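Local coordinates for B-cell differentiation antigen CD72 (Mus musculus, PDB 5B1R), which serves as a B-cell receptor co-receptor that recognises the Sm/ribonucleoprotein self-antigen and, on coligation, inhibits receptor signalling, represented here by its extracellular C-type lectin-like domain, at residues A[42-47]-A[72-77]; A[53-58]-A[96-101]; A[67-72]-A[108-113]; A[85-90]-A[102-107]. The protein carries 2 engineered substitutions. One frame throughout, in Å; residues are numbered along the deposited sequence. Where two conformers were deposited one is given.

Interaction 1. Residues A[42-47]-A[72-77]; sequences AFDEPS and QMSKKW
A polar, water-bridged contact at the surface joins two loops, one following strand 39-40 and the other following strand 69-70, with D44 and K76 at its centre. It illustrates how irregular segments can be joined by direct bonds and bridging water. The D44 carboxylate lies across the amide of Q72, their planes turned 70° apart, and the direct bond from Q72 NE2 to D44 OD1 is weak (3.1 Å). Around D44, waters do more of the work. One donates to D44 OD1 (2.7 Å) and to Q72 O while accepting from F43 N; two others donate to D44 OD2 and accept from K75 N and K76 N, so that D44 OD2 is linked through solvent to both backbone N atoms. At the other end K76 NZ is gripped by three oxygens. Its salt bridge to E45 OE2 (2.8 Å) meets that oxygen from above the carboxylate plane, 35° out of it, and its other bonds run to S47 O (2.9 Å) and S47 OG (3.0 Å). With OG between the backbone N and the carbonyl carbon (chi1 59°), S47 can also donate to D44 O, 2.8 Å from OG. K76 CE rests over one face of W77 toward its rim, while S47 OG sits at the edge of that indole. Q72 O, and more weakly F43 O, bond R100 of strand 97-104, and a glycerol, probably from crystallisation, binds the backbone N of D44 and E45. Segment 72-77 starts the long-loop region of the C-type lectin fold, where classical members carry their ligand sites.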
# COMPACT_ATOMS: atom_id res chain seq x y z
N ALA A 42 -3.15 -1.73 3.38
CA ALA A 42 -2.75 -2.68 4.41
C ALA A 42 -2.61 -4.07 3.81
O ALA A 42 -3.55 -4.59 3.21
CB ALA A 42 -3.80 -2.70 5.51
N PHE A 43 -1.44 -4.67 3.99
CA PHE A 43 -1.13 -5.99 3.48
C PHE A 43 -0.44 -6.84 4.55
O PHE A 43 0.46 -7.61 4.26
CB PHE A 43 -0.24 -5.89 2.22
CG PHE A 43 -0.86 -5.08 1.13
CD1 PHE A 43 -2.00 -5.53 0.48
CD2 PHE A 43 -0.34 -3.84 0.79
CE1 PHE A 43 -2.59 -4.78 -0.51
CE2 PHE A 43 -0.92 -3.08 -0.21
CZ PHE A 43 -2.06 -3.54 -0.85
N ASP A 44 -0.87 -6.71 5.80
CA ASP A 44 -0.18 -7.40 6.87
C ASP A 44 -0.20 -8.92 6.71
O ASP A 44 0.78 -9.58 7.04
CB ASP A 44 -0.78 -7.07 8.23
CG ASP A 44 -0.55 -5.64 8.68
OD1 ASP A 44 -0.03 -4.79 7.93
OD2 ASP A 44 -0.90 -5.38 9.85
N GLU A 45 -1.33 -9.48 6.26
CA GLU A 45 -1.49 -10.92 6.13
C GLU A 45 -1.95 -11.25 4.71
O GLU A 45 -2.70 -10.49 4.09
CB GLU A 45 -2.52 -11.44 7.14
CG GLU A 45 -2.07 -11.29 8.59
CD GLU A 45 -1.00 -12.26 8.99
OE1 GLU A 45 -0.62 -13.16 8.20
OE2 GLU A 45 -0.53 -12.13 10.13
N PRO A 46 -1.57 -12.43 4.21
CA PRO A 46 -0.73 -13.41 4.88
C PRO A 46 0.75 -13.04 4.84
O PRO A 46 1.22 -12.44 3.87
CB PRO A 46 -0.94 -14.68 4.06
CG PRO A 46 -1.26 -14.17 2.70
CD PRO A 46 -2.06 -12.92 2.91
N SER A 47 1.47 -13.40 5.89
CA SER A 47 2.92 -13.24 5.91
C SER A 47 3.51 -14.22 6.91
O SER A 47 3.09 -14.27 8.07
CB SER A 47 3.32 -11.81 6.27
OG SER A 47 2.83 -11.43 7.54
N GLN A 72 1.00 0.64 4.54
CA GLN A 72 0.85 0.58 5.99
C GLN A 72 1.94 -0.26 6.63
O GLN A 72 2.21 -1.39 6.20
CB GLN A 72 -0.50 -0.03 6.34
CG GLN A 72 -0.74 -0.12 7.83
CD GLN A 72 -1.96 -0.96 8.15
OE1 GLN A 72 -3.08 -0.46 8.12
NE2 GLN A 72 -1.75 -2.23 8.44
N MET A 73 2.55 0.25 7.68
CA MET A 73 3.50 -0.52 8.46
C MET A 73 2.79 -1.73 9.09
O MET A 73 1.67 -1.62 9.60
CB MET A 73 4.07 0.36 9.57
CG MET A 73 5.12 -0.34 10.39
SD MET A 73 5.72 0.61 11.79
CE MET A 73 4.24 0.80 12.77
N SER A 74 3.45 -2.88 9.04
CA SER A 74 2.89 -4.10 9.62
C SER A 74 3.38 -4.26 11.05
O SER A 74 4.55 -4.57 11.29
CB SER A 74 3.31 -5.29 8.77
OG SER A 74 2.83 -6.47 9.37
N LYS A 75 2.50 -4.02 12.01
CA LYS A 75 2.91 -4.01 13.42
C LYS A 75 3.35 -5.37 13.94
O LYS A 75 4.11 -5.43 14.90
CB LYS A 75 1.80 -3.44 14.30
CG LYS A 75 1.51 -1.99 14.00
CD LYS A 75 0.46 -1.43 14.95
CE LYS A 75 0.16 0.02 14.64
NZ LYS A 75 1.41 0.82 14.50
N LYS A 76 2.90 -6.46 13.30
CA LYS A 76 3.23 -7.78 13.82
C LYS A 76 4.73 -8.03 13.85
O LYS A 76 5.19 -8.84 14.65
CB LYS A 76 2.54 -8.90 13.03
CG LYS A 76 3.02 -8.99 11.61
CD LYS A 76 2.33 -10.08 10.79
CE LYS A 76 2.69 -11.48 11.22
NZ LYS A 76 2.21 -12.57 10.28
N TRP A 77 5.49 -7.37 12.97
CA TRP A 77 6.92 -7.61 12.88
C TRP A 77 7.74 -6.65 13.73
O TRP A 77 8.95 -6.78 13.78
CB TRP A 77 7.38 -7.57 11.41
CG TRP A 77 6.70 -8.61 10.58
CD1 TRP A 77 5.76 -8.40 9.60
CD2 TRP A 77 6.85 -10.03 10.69
NE1 TRP A 77 5.34 -9.60 9.09
CE2 TRP A 77 5.99 -10.62 9.75
CE3 TRP A 77 7.64 -10.86 11.50
CZ2 TRP A 77 5.89 -12.00 9.58
CZ3 TRP A 77 7.54 -12.23 11.33
CH2 TRP A 77 6.68 -12.79 10.38
O HOH W 1 0.71 -3.64 5.61
O HOH W 2 3.18 -8.29 7.46
O HOH W 3 -0.22 -3.27 11.29
O HOH W 4 0.75 -6.67 11.42
O HOH W 5 -3.59 -4.11 9.29

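Interaction 2. Residues A[53-58]-A[96-101]; sequences VSLPSG and QKWKRT. Unlike the reference sequence in segment 96-101: K99 (reference Glu).
V53 lays its CG1 methyl against the backbone carbonyl of W98, with CG1 3.4 Å from W98 O. That methyl stands between the backbone N and the carbonyl carbon of its own residue (chi1 68°), and in this position it overlies the strand from the W98 carbonyl to the amide N of R100. The example shows a loop docking on a sheet edge by hydrocarbon contact and bridging solvent together. Two waters span the gap beside the methyl. One accepts from V53 N (3.0 Å) and donates to W98 O (2.8 Å); the other donates to V53 O (2.8 Å) and to W98 O, 3.1 Å away. The W98 carbonyl oxygen is thus held by two water hydrogens, and both backbone polar groups of V53 are linked through solvent to one acceptor. Two residues on, L55 crosses W98 at about a right angle: its CD1 touches the root of the indole at CB and CG (CD1 to W98 CG 3.9 Å), approaching the ring obliquely. L55 also packs on I91, and V53 on F43, extending the apolar patch. The charged end of R100 turns elsewhere, to a salt bridge with D89, while its backbone pairs with Y51. P56 occupies the N-cap position of helix 57-60. Through V53 and L55, the loop before that helix thus touches strand 97-104, an outer strand of the three-stranded sheet of the C-type lectin fold.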
# COMPACT_ATOMS: atom_id res chain seq x y z
N VAL A 53 4.93 -10.33 1.28
CA VAL A 53 3.69 -9.60 1.07
C VAL A 53 2.93 -10.27 -0.06
O VAL A 53 3.52 -10.77 -1.01
CB VAL A 53 3.98 -8.10 0.76
CG1 VAL A 53 4.66 -7.90 -0.58
CG2 VAL A 53 2.71 -7.29 0.81
N SER A 54 1.62 -10.34 0.09
CA SER A 54 0.75 -10.91 -0.94
C SER A 54 -0.21 -9.82 -1.37
O SER A 54 -1.00 -9.33 -0.56
CB SER A 54 -0.03 -12.06 -0.34
OG SER A 54 -1.00 -12.52 -1.27
N LEU A 55 -0.14 -9.44 -2.65
CA LEU A 55 -0.95 -8.36 -3.21
C LEU A 55 -2.03 -8.93 -4.10
O LEU A 55 -1.82 -9.96 -4.74
CB LEU A 55 -0.07 -7.46 -4.08
CG LEU A 55 1.18 -6.87 -3.40
CD1 LEU A 55 2.06 -6.18 -4.42
CD2 LEU A 55 0.78 -5.88 -2.31
N PRO A 56 -3.19 -8.26 -4.20
CA PRO A 56 -4.18 -8.68 -5.19
C PRO A 56 -3.66 -8.44 -6.60
O PRO A 56 -2.96 -7.44 -6.84
CB PRO A 56 -5.40 -7.80 -4.89
CG PRO A 56 -4.98 -6.81 -3.95
CD PRO A 56 -3.63 -7.10 -3.40
N SER A 57 -3.97 -9.34 -7.52
CA SER A 57 -3.45 -9.26 -8.88
C SER A 57 -3.77 -7.95 -9.57
O SER A 57 -2.94 -7.39 -10.30
CB SER A 57 -4.00 -10.40 -9.73
OG SER A 57 -3.62 -11.66 -9.20
N GLY A 58 -5.00 -7.45 -9.36
CA GLY A 58 -5.42 -6.25 -10.06
C GLY A 58 -4.56 -5.06 -9.69
O GLY A 58 -4.29 -4.19 -10.53
N GLN A 96 11.03 -11.54 -9.45
CA GLN A 96 9.63 -11.85 -9.73
C GLN A 96 8.67 -11.54 -8.58
O GLN A 96 7.45 -11.64 -8.76
CB GLN A 96 9.48 -13.31 -10.17
CG GLN A 96 10.30 -13.70 -11.39
CD GLN A 96 9.73 -13.18 -12.70
OE1 GLN A 96 9.03 -12.17 -12.74
NE2 GLN A 96 10.03 -13.88 -13.79
N LYS A 97 9.18 -11.16 -7.41
CA LYS A 97 8.32 -10.96 -6.25
C LYS A 97 8.43 -9.59 -5.59
O LYS A 97 9.53 -9.13 -5.30
CB LYS A 97 8.61 -12.01 -5.17
CG LYS A 97 7.91 -13.34 -5.36
CD LYS A 97 8.21 -14.26 -4.19
CE LYS A 97 7.82 -15.69 -4.51
NZ LYS A 97 8.31 -16.61 -3.45
N TRP A 98 7.28 -8.98 -5.33
CA TRP A 98 7.23 -7.83 -4.43
C TRP A 98 7.49 -8.30 -3.01
O TRP A 98 7.00 -9.34 -2.60
CB TRP A 98 5.87 -7.12 -4.54
CG TRP A 98 5.69 -6.43 -5.86
CD1 TRP A 98 5.19 -6.97 -7.01
CD2 TRP A 98 6.07 -5.09 -6.17
NE1 TRP A 98 5.22 -6.03 -8.01
CE2 TRP A 98 5.75 -4.87 -7.53
CE3 TRP A 98 6.64 -4.04 -5.44
CZ2 TRP A 98 6.00 -3.66 -8.17
CZ3 TRP A 98 6.87 -2.84 -6.07
CH2 TRP A 98 6.55 -2.66 -7.43
N LYS A 99 8.28 -7.51 -2.27
CA LYS A 99 8.60 -7.79 -0.88
C LYS A 99 8.35 -6.56 -0.04
O LYS A 99 8.45 -5.43 -0.52
CB LYS A 99 10.07 -8.21 -0.74
CG LYS A 99 10.36 -9.56 -1.37
CD LYS A 99 11.79 -9.99 -1.16
CE LYS A 99 12.07 -11.28 -1.91
NZ LYS A 99 11.56 -12.49 -1.20
N ARG A 100 8.02 -6.77 1.23
CA ARG A 100 8.02 -5.69 2.20
C ARG A 100 9.46 -5.37 2.57
O ARG A 100 10.24 -6.27 2.90
CB ARG A 100 7.24 -6.09 3.46
CG ARG A 100 7.18 -4.99 4.50
CD ARG A 100 6.45 -5.42 5.77
NE ARG A 100 5.08 -5.83 5.46
CZ ARG A 100 4.05 -4.99 5.38
NH1 ARG A 100 4.18 -3.71 5.70
NH2 ARG A 100 2.87 -5.46 5.00
N THR A 101 9.82 -4.09 2.50
CA THR A 101 11.15 -3.62 2.81
C THR A 101 11.06 -2.41 3.73
O THR A 101 10.03 -1.73 3.82
CB THR A 101 11.92 -3.24 1.56
OG1 THR A 101 11.33 -2.09 0.97
CG2 THR A 101 11.90 -4.37 0.54
O HOH W 6 6.64 -11.48 -0.86
O HOH W 7 4.49 -10.74 -3.68

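Interaction 3. Residues A[67-72]-A[108-113]; sequences KSYWIQ and LHPSIC. Engineered in segment 108-113: S111 (natural residue Cys).
W70 takes H109 on one face of its indole: H109 CB lies 3.9 Å from the centroid of the five-membered ring, a CH-pi contact, and the imidazole turns its edge to that face, the planes 82° apart in a T-shaped pair. Beside it, Y69 has P110 over one face, P110 CG standing 3.9 Å from the ring centroid. W70 opens the stretch W70 to M73, which by position probably corresponds to the WIGL motif of the C-type lectin fold, and Y69 directly precedes it; the pair show how such a motif joins the two sheets. A water in the plane of the imidazole joins H109 ND1 to S68 N, while H109 NE2 bonds E107 and W70 NE1 bonds R24 O. Beneath the rings the backbones meet at a single bridge, W70 with S111, an engineered residue. W70 N donates to P110 O (2.9 Å), and I112 N approaches W70 O nearly along the C=O axis (3.1 Å). The two segments run 54° apart, consistent with a single bridge. C113, beyond it, is joined to C33 by a disulfide. I112 CD1 lies 3.9 Å from Y69 CB.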
# COMPACT_ATOMS: atom_id res chain seq x y z
N LYS A 67 9.68 1.11 -9.16
CA LYS A 67 9.38 1.99 -8.04
C LYS A 67 9.11 1.18 -6.77
O LYS A 67 8.74 0.01 -6.83
CB LYS A 67 8.14 2.84 -8.35
CG LYS A 67 8.27 3.75 -9.57
CD LYS A 67 9.07 5.00 -9.25
CE LYS A 67 9.15 5.92 -10.46
NZ LYS A 67 7.81 6.39 -10.89
N SER A 68 9.30 1.82 -5.62
CA SER A 68 8.86 1.25 -4.35
C SER A 68 7.73 2.09 -3.82
O SER A 68 7.74 3.32 -3.98
CB SER A 68 9.97 1.27 -3.32
OG SER A 68 11.10 0.52 -3.74
N TYR A 69 6.75 1.43 -3.19
CA TYR A 69 5.53 2.12 -2.78
C TYR A 69 5.35 2.09 -1.27
O TYR A 69 5.34 1.01 -0.67
CB TYR A 69 4.30 1.47 -3.43
CG TYR A 69 4.29 1.64 -4.94
CD1 TYR A 69 5.02 0.79 -5.76
CD2 TYR A 69 3.55 2.66 -5.54
CE1 TYR A 69 5.05 0.96 -7.13
CE2 TYR A 69 3.56 2.84 -6.92
CZ TYR A 69 4.30 1.98 -7.71
OH TYR A 69 4.33 2.14 -9.08
N TRP A 70 5.17 3.25 -0.66
CA TRP A 70 4.78 3.28 0.75
C TRP A 70 3.44 2.57 0.97
O TRP A 70 2.48 2.80 0.23
CB TRP A 70 4.67 4.71 1.27
CG TRP A 70 5.94 5.49 1.44
CD1 TRP A 70 6.20 6.71 0.91
CD2 TRP A 70 7.07 5.13 2.25
NE1 TRP A 70 7.44 7.14 1.33
CE2 TRP A 70 8.00 6.19 2.15
CE3 TRP A 70 7.39 4.02 3.03
CZ2 TRP A 70 9.22 6.18 2.83
CZ3 TRP A 70 8.60 4.00 3.69
CH2 TRP A 70 9.51 5.07 3.58
N ILE A 71 3.39 1.76 2.03
CA ILE A 71 2.17 1.09 2.45
C ILE A 71 2.08 1.18 3.98
O ILE A 71 2.97 1.71 4.65
CB ILE A 71 2.13 -0.40 1.99
CG1 ILE A 71 3.29 -1.22 2.59
CG2 ILE A 71 2.12 -0.48 0.46
CD1 ILE A 71 3.04 -2.70 2.58
N GLN A 72 1.00 0.64 4.54
CA GLN A 72 0.85 0.58 5.99
C GLN A 72 1.94 -0.26 6.63
O GLN A 72 2.21 -1.39 6.20
CB GLN A 72 -0.50 -0.03 6.34
CG GLN A 72 -0.74 -0.12 7.83
CD GLN A 72 -1.96 -0.96 8.15
OE1 GLN A 72 -3.08 -0.46 8.12
NE2 GLN A 72 -1.75 -2.23 8.44
N LEU A 108 11.43 9.65 -0.22
CA LEU A 108 10.36 10.01 -1.16
C LEU A 108 9.99 8.84 -2.08
O LEU A 108 10.83 8.36 -2.83
CB LEU A 108 10.80 11.21 -1.99
CG LEU A 108 11.22 12.45 -1.20
CD1 LEU A 108 11.71 13.55 -2.14
CD2 LEU A 108 10.06 12.92 -0.35
N HIS A 109 8.73 8.42 -2.03
CA HIS A 109 8.23 7.31 -2.84
C HIS A 109 6.78 7.58 -3.18
O HIS A 109 6.08 8.31 -2.47
CB HIS A 109 8.31 6.00 -2.06
CG HIS A 109 9.70 5.57 -1.77
ND1 HIS A 109 10.55 5.09 -2.74
CD2 HIS A 109 10.41 5.57 -0.61
CE1 HIS A 109 11.73 4.82 -2.20
NE2 HIS A 109 11.66 5.09 -0.90
N PRO A 110 6.30 6.95 -4.26
CA PRO A 110 4.85 6.89 -4.45
C PRO A 110 4.24 6.04 -3.34
O PRO A 110 4.96 5.47 -2.50
CB PRO A 110 4.72 6.19 -5.81
CG PRO A 110 5.96 5.32 -5.90
CD PRO A 110 7.05 6.15 -5.25
N SER A 111 2.91 5.93 -3.33
CA SER A 111 2.24 5.24 -2.23
C SER A 111 0.96 4.60 -2.74
O SER A 111 0.52 4.86 -3.87
CB SER A 111 1.94 6.23 -1.10
OG SER A 111 1.11 7.29 -1.55
N ILE A 112 0.36 3.76 -1.89
CA ILE A 112 -0.92 3.14 -2.23
C ILE A 112 -1.86 3.40 -1.07
O ILE A 112 -1.52 3.12 0.09
CB ILE A 112 -0.79 1.62 -2.45
CG1 ILE A 112 0.34 1.32 -3.44
CG2 ILE A 112 -2.13 1.04 -2.90
CD1 ILE A 112 0.79 -0.13 -3.48
N CYS A 113 -3.02 3.99 -1.36
CA CYS A 113 -4.08 4.17 -0.38
C CYS A 113 -5.16 3.12 -0.57
O CYS A 113 -5.29 2.54 -1.65
CB CYS A 113 -4.72 5.55 -0.53
SG CYS A 113 -3.64 6.99 -0.49
O HOH W 8 10.54 4.62 -5.56

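Interaction 4. Residues A[85-90]-A[102-107]; sequences SRYCDK and FSECAE. Unlike the reference sequence in segment 85-90: Y87 (reference His), D89 (reference Val), K90 (reference Arg). Unlike the reference sequence in segment 102-107: F102 (reference Ile), E104 (reference Lys).
The disulfide C88-C105 pins the hairpin of strands 87-94 and 97-104, one of the cystine bridges typical of the C-type lectin fold, and demonstrates how a covalent link can reinforce the end of a strand pair. The two SG atoms are 2.0 Å apart with a chi3 of 93°. Just inside the bridge, C88 and S103 form an antiparallel hydrogen-bonded pair: C88 N donates to S103 O (2.8 Å) and S103 N to C88 O (3.0 Å). Beyond it the bond from C105 N to R86 O is longer, 3.3 Å, and the chain enters a type I turn from E104 to E107. On the outside, R86 and E104 lie side by side, their flat ends 62° apart; R86 NH1 forms a salt bridge to E104 OE2 through the anti lone pair of that oxygen, at 2.8 Å. The CG of R86 also covers the centre of one face of Y87. On the inner side, a bend at chi4 (-60°) carries K90 NZ to S103 OG (2.7 Å), and that hydroxyl in turn donates to E107 OE1, 3.0 Å from OG and above its carboxylate plane. D89 runs beside F102 pointing the same way, its carboxylate shared between R78 and R100. D89 OD1 lies in the plane of the F102 ring at its edge, 3.2 Å from F102 CD1.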
# COMPACT_ATOMS: atom_id res chain seq x y z
N SER A 85 9.08 3.85 15.54
CA SER A 85 10.31 3.50 14.83
C SER A 85 10.65 4.53 13.77
O SER A 85 9.77 5.18 13.21
CB SER A 85 10.14 2.13 14.16
OG SER A 85 11.20 1.86 13.27
N ARG A 86 11.93 4.69 13.47
CA ARG A 86 12.27 5.60 12.40
C ARG A 86 12.22 4.94 11.03
O ARG A 86 12.45 5.61 10.02
CB ARG A 86 13.61 6.25 12.63
CG ARG A 86 14.74 5.27 12.62
CD ARG A 86 15.92 5.89 13.38
NE ARG A 86 16.09 7.27 12.94
CZ ARG A 86 16.76 7.63 11.85
NH1 ARG A 86 17.35 6.72 11.08
NH2 ARG A 86 16.83 8.92 11.51
N TYR A 87 11.91 3.63 10.99
CA TYR A 87 11.75 2.96 9.71
C TYR A 87 10.29 2.73 9.44
O TYR A 87 9.51 2.40 10.34
CB TYR A 87 12.46 1.62 9.65
CG TYR A 87 13.87 1.67 10.12
CD1 TYR A 87 14.83 2.36 9.40
CD2 TYR A 87 14.24 1.03 11.29
CE1 TYR A 87 16.14 2.41 9.84
CE2 TYR A 87 15.56 1.07 11.74
CZ TYR A 87 16.50 1.76 11.00
OH TYR A 87 17.80 1.83 11.43
N CYS A 88 9.95 2.88 8.17
CA CYS A 88 8.61 2.65 7.67
C CYS A 88 8.67 1.57 6.59
O CYS A 88 9.77 1.13 6.22
CB CYS A 88 8.03 3.95 7.11
SG CYS A 88 7.61 5.17 8.39
N ASP A 89 7.51 1.14 6.11
CA ASP A 89 7.43 -0.04 5.25
C ASP A 89 7.03 0.35 3.84
O ASP A 89 6.04 1.07 3.64
CB ASP A 89 6.37 -1.03 5.76
CG ASP A 89 6.71 -1.65 7.11
OD1 ASP A 89 7.66 -1.21 7.77
OD2 ASP A 89 5.98 -2.58 7.51
N LYS A 90 7.78 -0.15 2.86
CA LYS A 90 7.43 0.06 1.47
C LYS A 90 7.54 -1.27 0.75
O LYS A 90 8.30 -2.14 1.18
CB LYS A 90 8.33 1.11 0.82
CG LYS A 90 9.76 0.64 0.60
CD LYS A 90 10.71 1.77 0.20
CE LYS A 90 12.01 1.22 -0.35
NZ LYS A 90 12.71 0.39 0.65
N PHE A 102 12.13 -2.15 4.45
CA PHE A 102 12.17 -1.04 5.39
C PHE A 102 13.01 0.11 4.87
O PHE A 102 14.04 -0.12 4.25
CB PHE A 102 12.72 -1.54 6.72
CG PHE A 102 11.94 -2.70 7.28
CD1 PHE A 102 10.58 -2.58 7.54
CD2 PHE A 102 12.58 -3.91 7.57
CE1 PHE A 102 9.87 -3.64 8.07
CE2 PHE A 102 11.87 -4.98 8.10
CZ PHE A 102 10.51 -4.84 8.35
N SER A 103 12.57 1.34 5.15
CA SER A 103 13.29 2.55 4.76
C SER A 103 13.07 3.60 5.81
O SER A 103 12.04 3.61 6.48
CB SER A 103 12.78 3.13 3.43
OG SER A 103 13.31 2.43 2.32
N GLU A 104 14.00 4.54 5.94
CA GLU A 104 13.69 5.71 6.74
C GLU A 104 12.46 6.39 6.19
O GLU A 104 12.27 6.53 4.97
CB GLU A 104 14.84 6.69 6.73
CG GLU A 104 16.03 6.16 7.49
CD GLU A 104 17.21 7.06 7.35
OE1 GLU A 104 17.60 7.30 6.19
OE2 GLU A 104 17.73 7.53 8.39
N CYS A 105 11.60 6.80 7.11
CA CYS A 105 10.30 7.33 6.78
C CYS A 105 10.35 8.60 5.91
O CYS A 105 9.39 8.88 5.20
CB CYS A 105 9.49 7.56 8.06
SG CYS A 105 9.30 6.06 9.09
N ALA A 106 11.45 9.33 5.95
CA ALA A 106 11.57 10.58 5.19
C ALA A 106 11.80 10.35 3.70
O ALA A 106 11.68 11.30 2.91
CB ALA A 106 12.69 11.45 5.77
N GLU A 107 12.12 9.13 3.28
CA GLU A 107 12.39 8.88 1.86
C GLU A 107 11.18 9.18 0.99
O GLU A 107 10.04 8.95 1.40
CB GLU A 107 12.80 7.43 1.59
CG GLU A 107 14.11 6.97 2.17
CD GLU A 107 14.55 5.60 1.62
OE1 GLU A 107 13.78 4.95 0.86
OE2 GLU A 107 15.67 5.18 1.95

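In the fold
Read from the N terminus, the first halves of interactions 1, 2 and 3 come in order at 42-47, 53-58 and 67-72. Interaction 1 closes first, at 72-77, and shares Q72 with interaction 3. The hairpin then opens interaction 4 at 85-90; interaction 2 closes at 96-101, interaction 4 at 102-107 and interaction 3 last, at 108-113. Interaction 4 is therefore nested inside the loop of interaction 3 and follows interaction 1 in series, while interactions 1, 2 and 3 cross one another and interaction 2 also crosses interaction 4. R100 and D89 tie contacts 1, 2 and 4 together, and W70 joins the three-stranded sheet to strand 109-119 of the larger one.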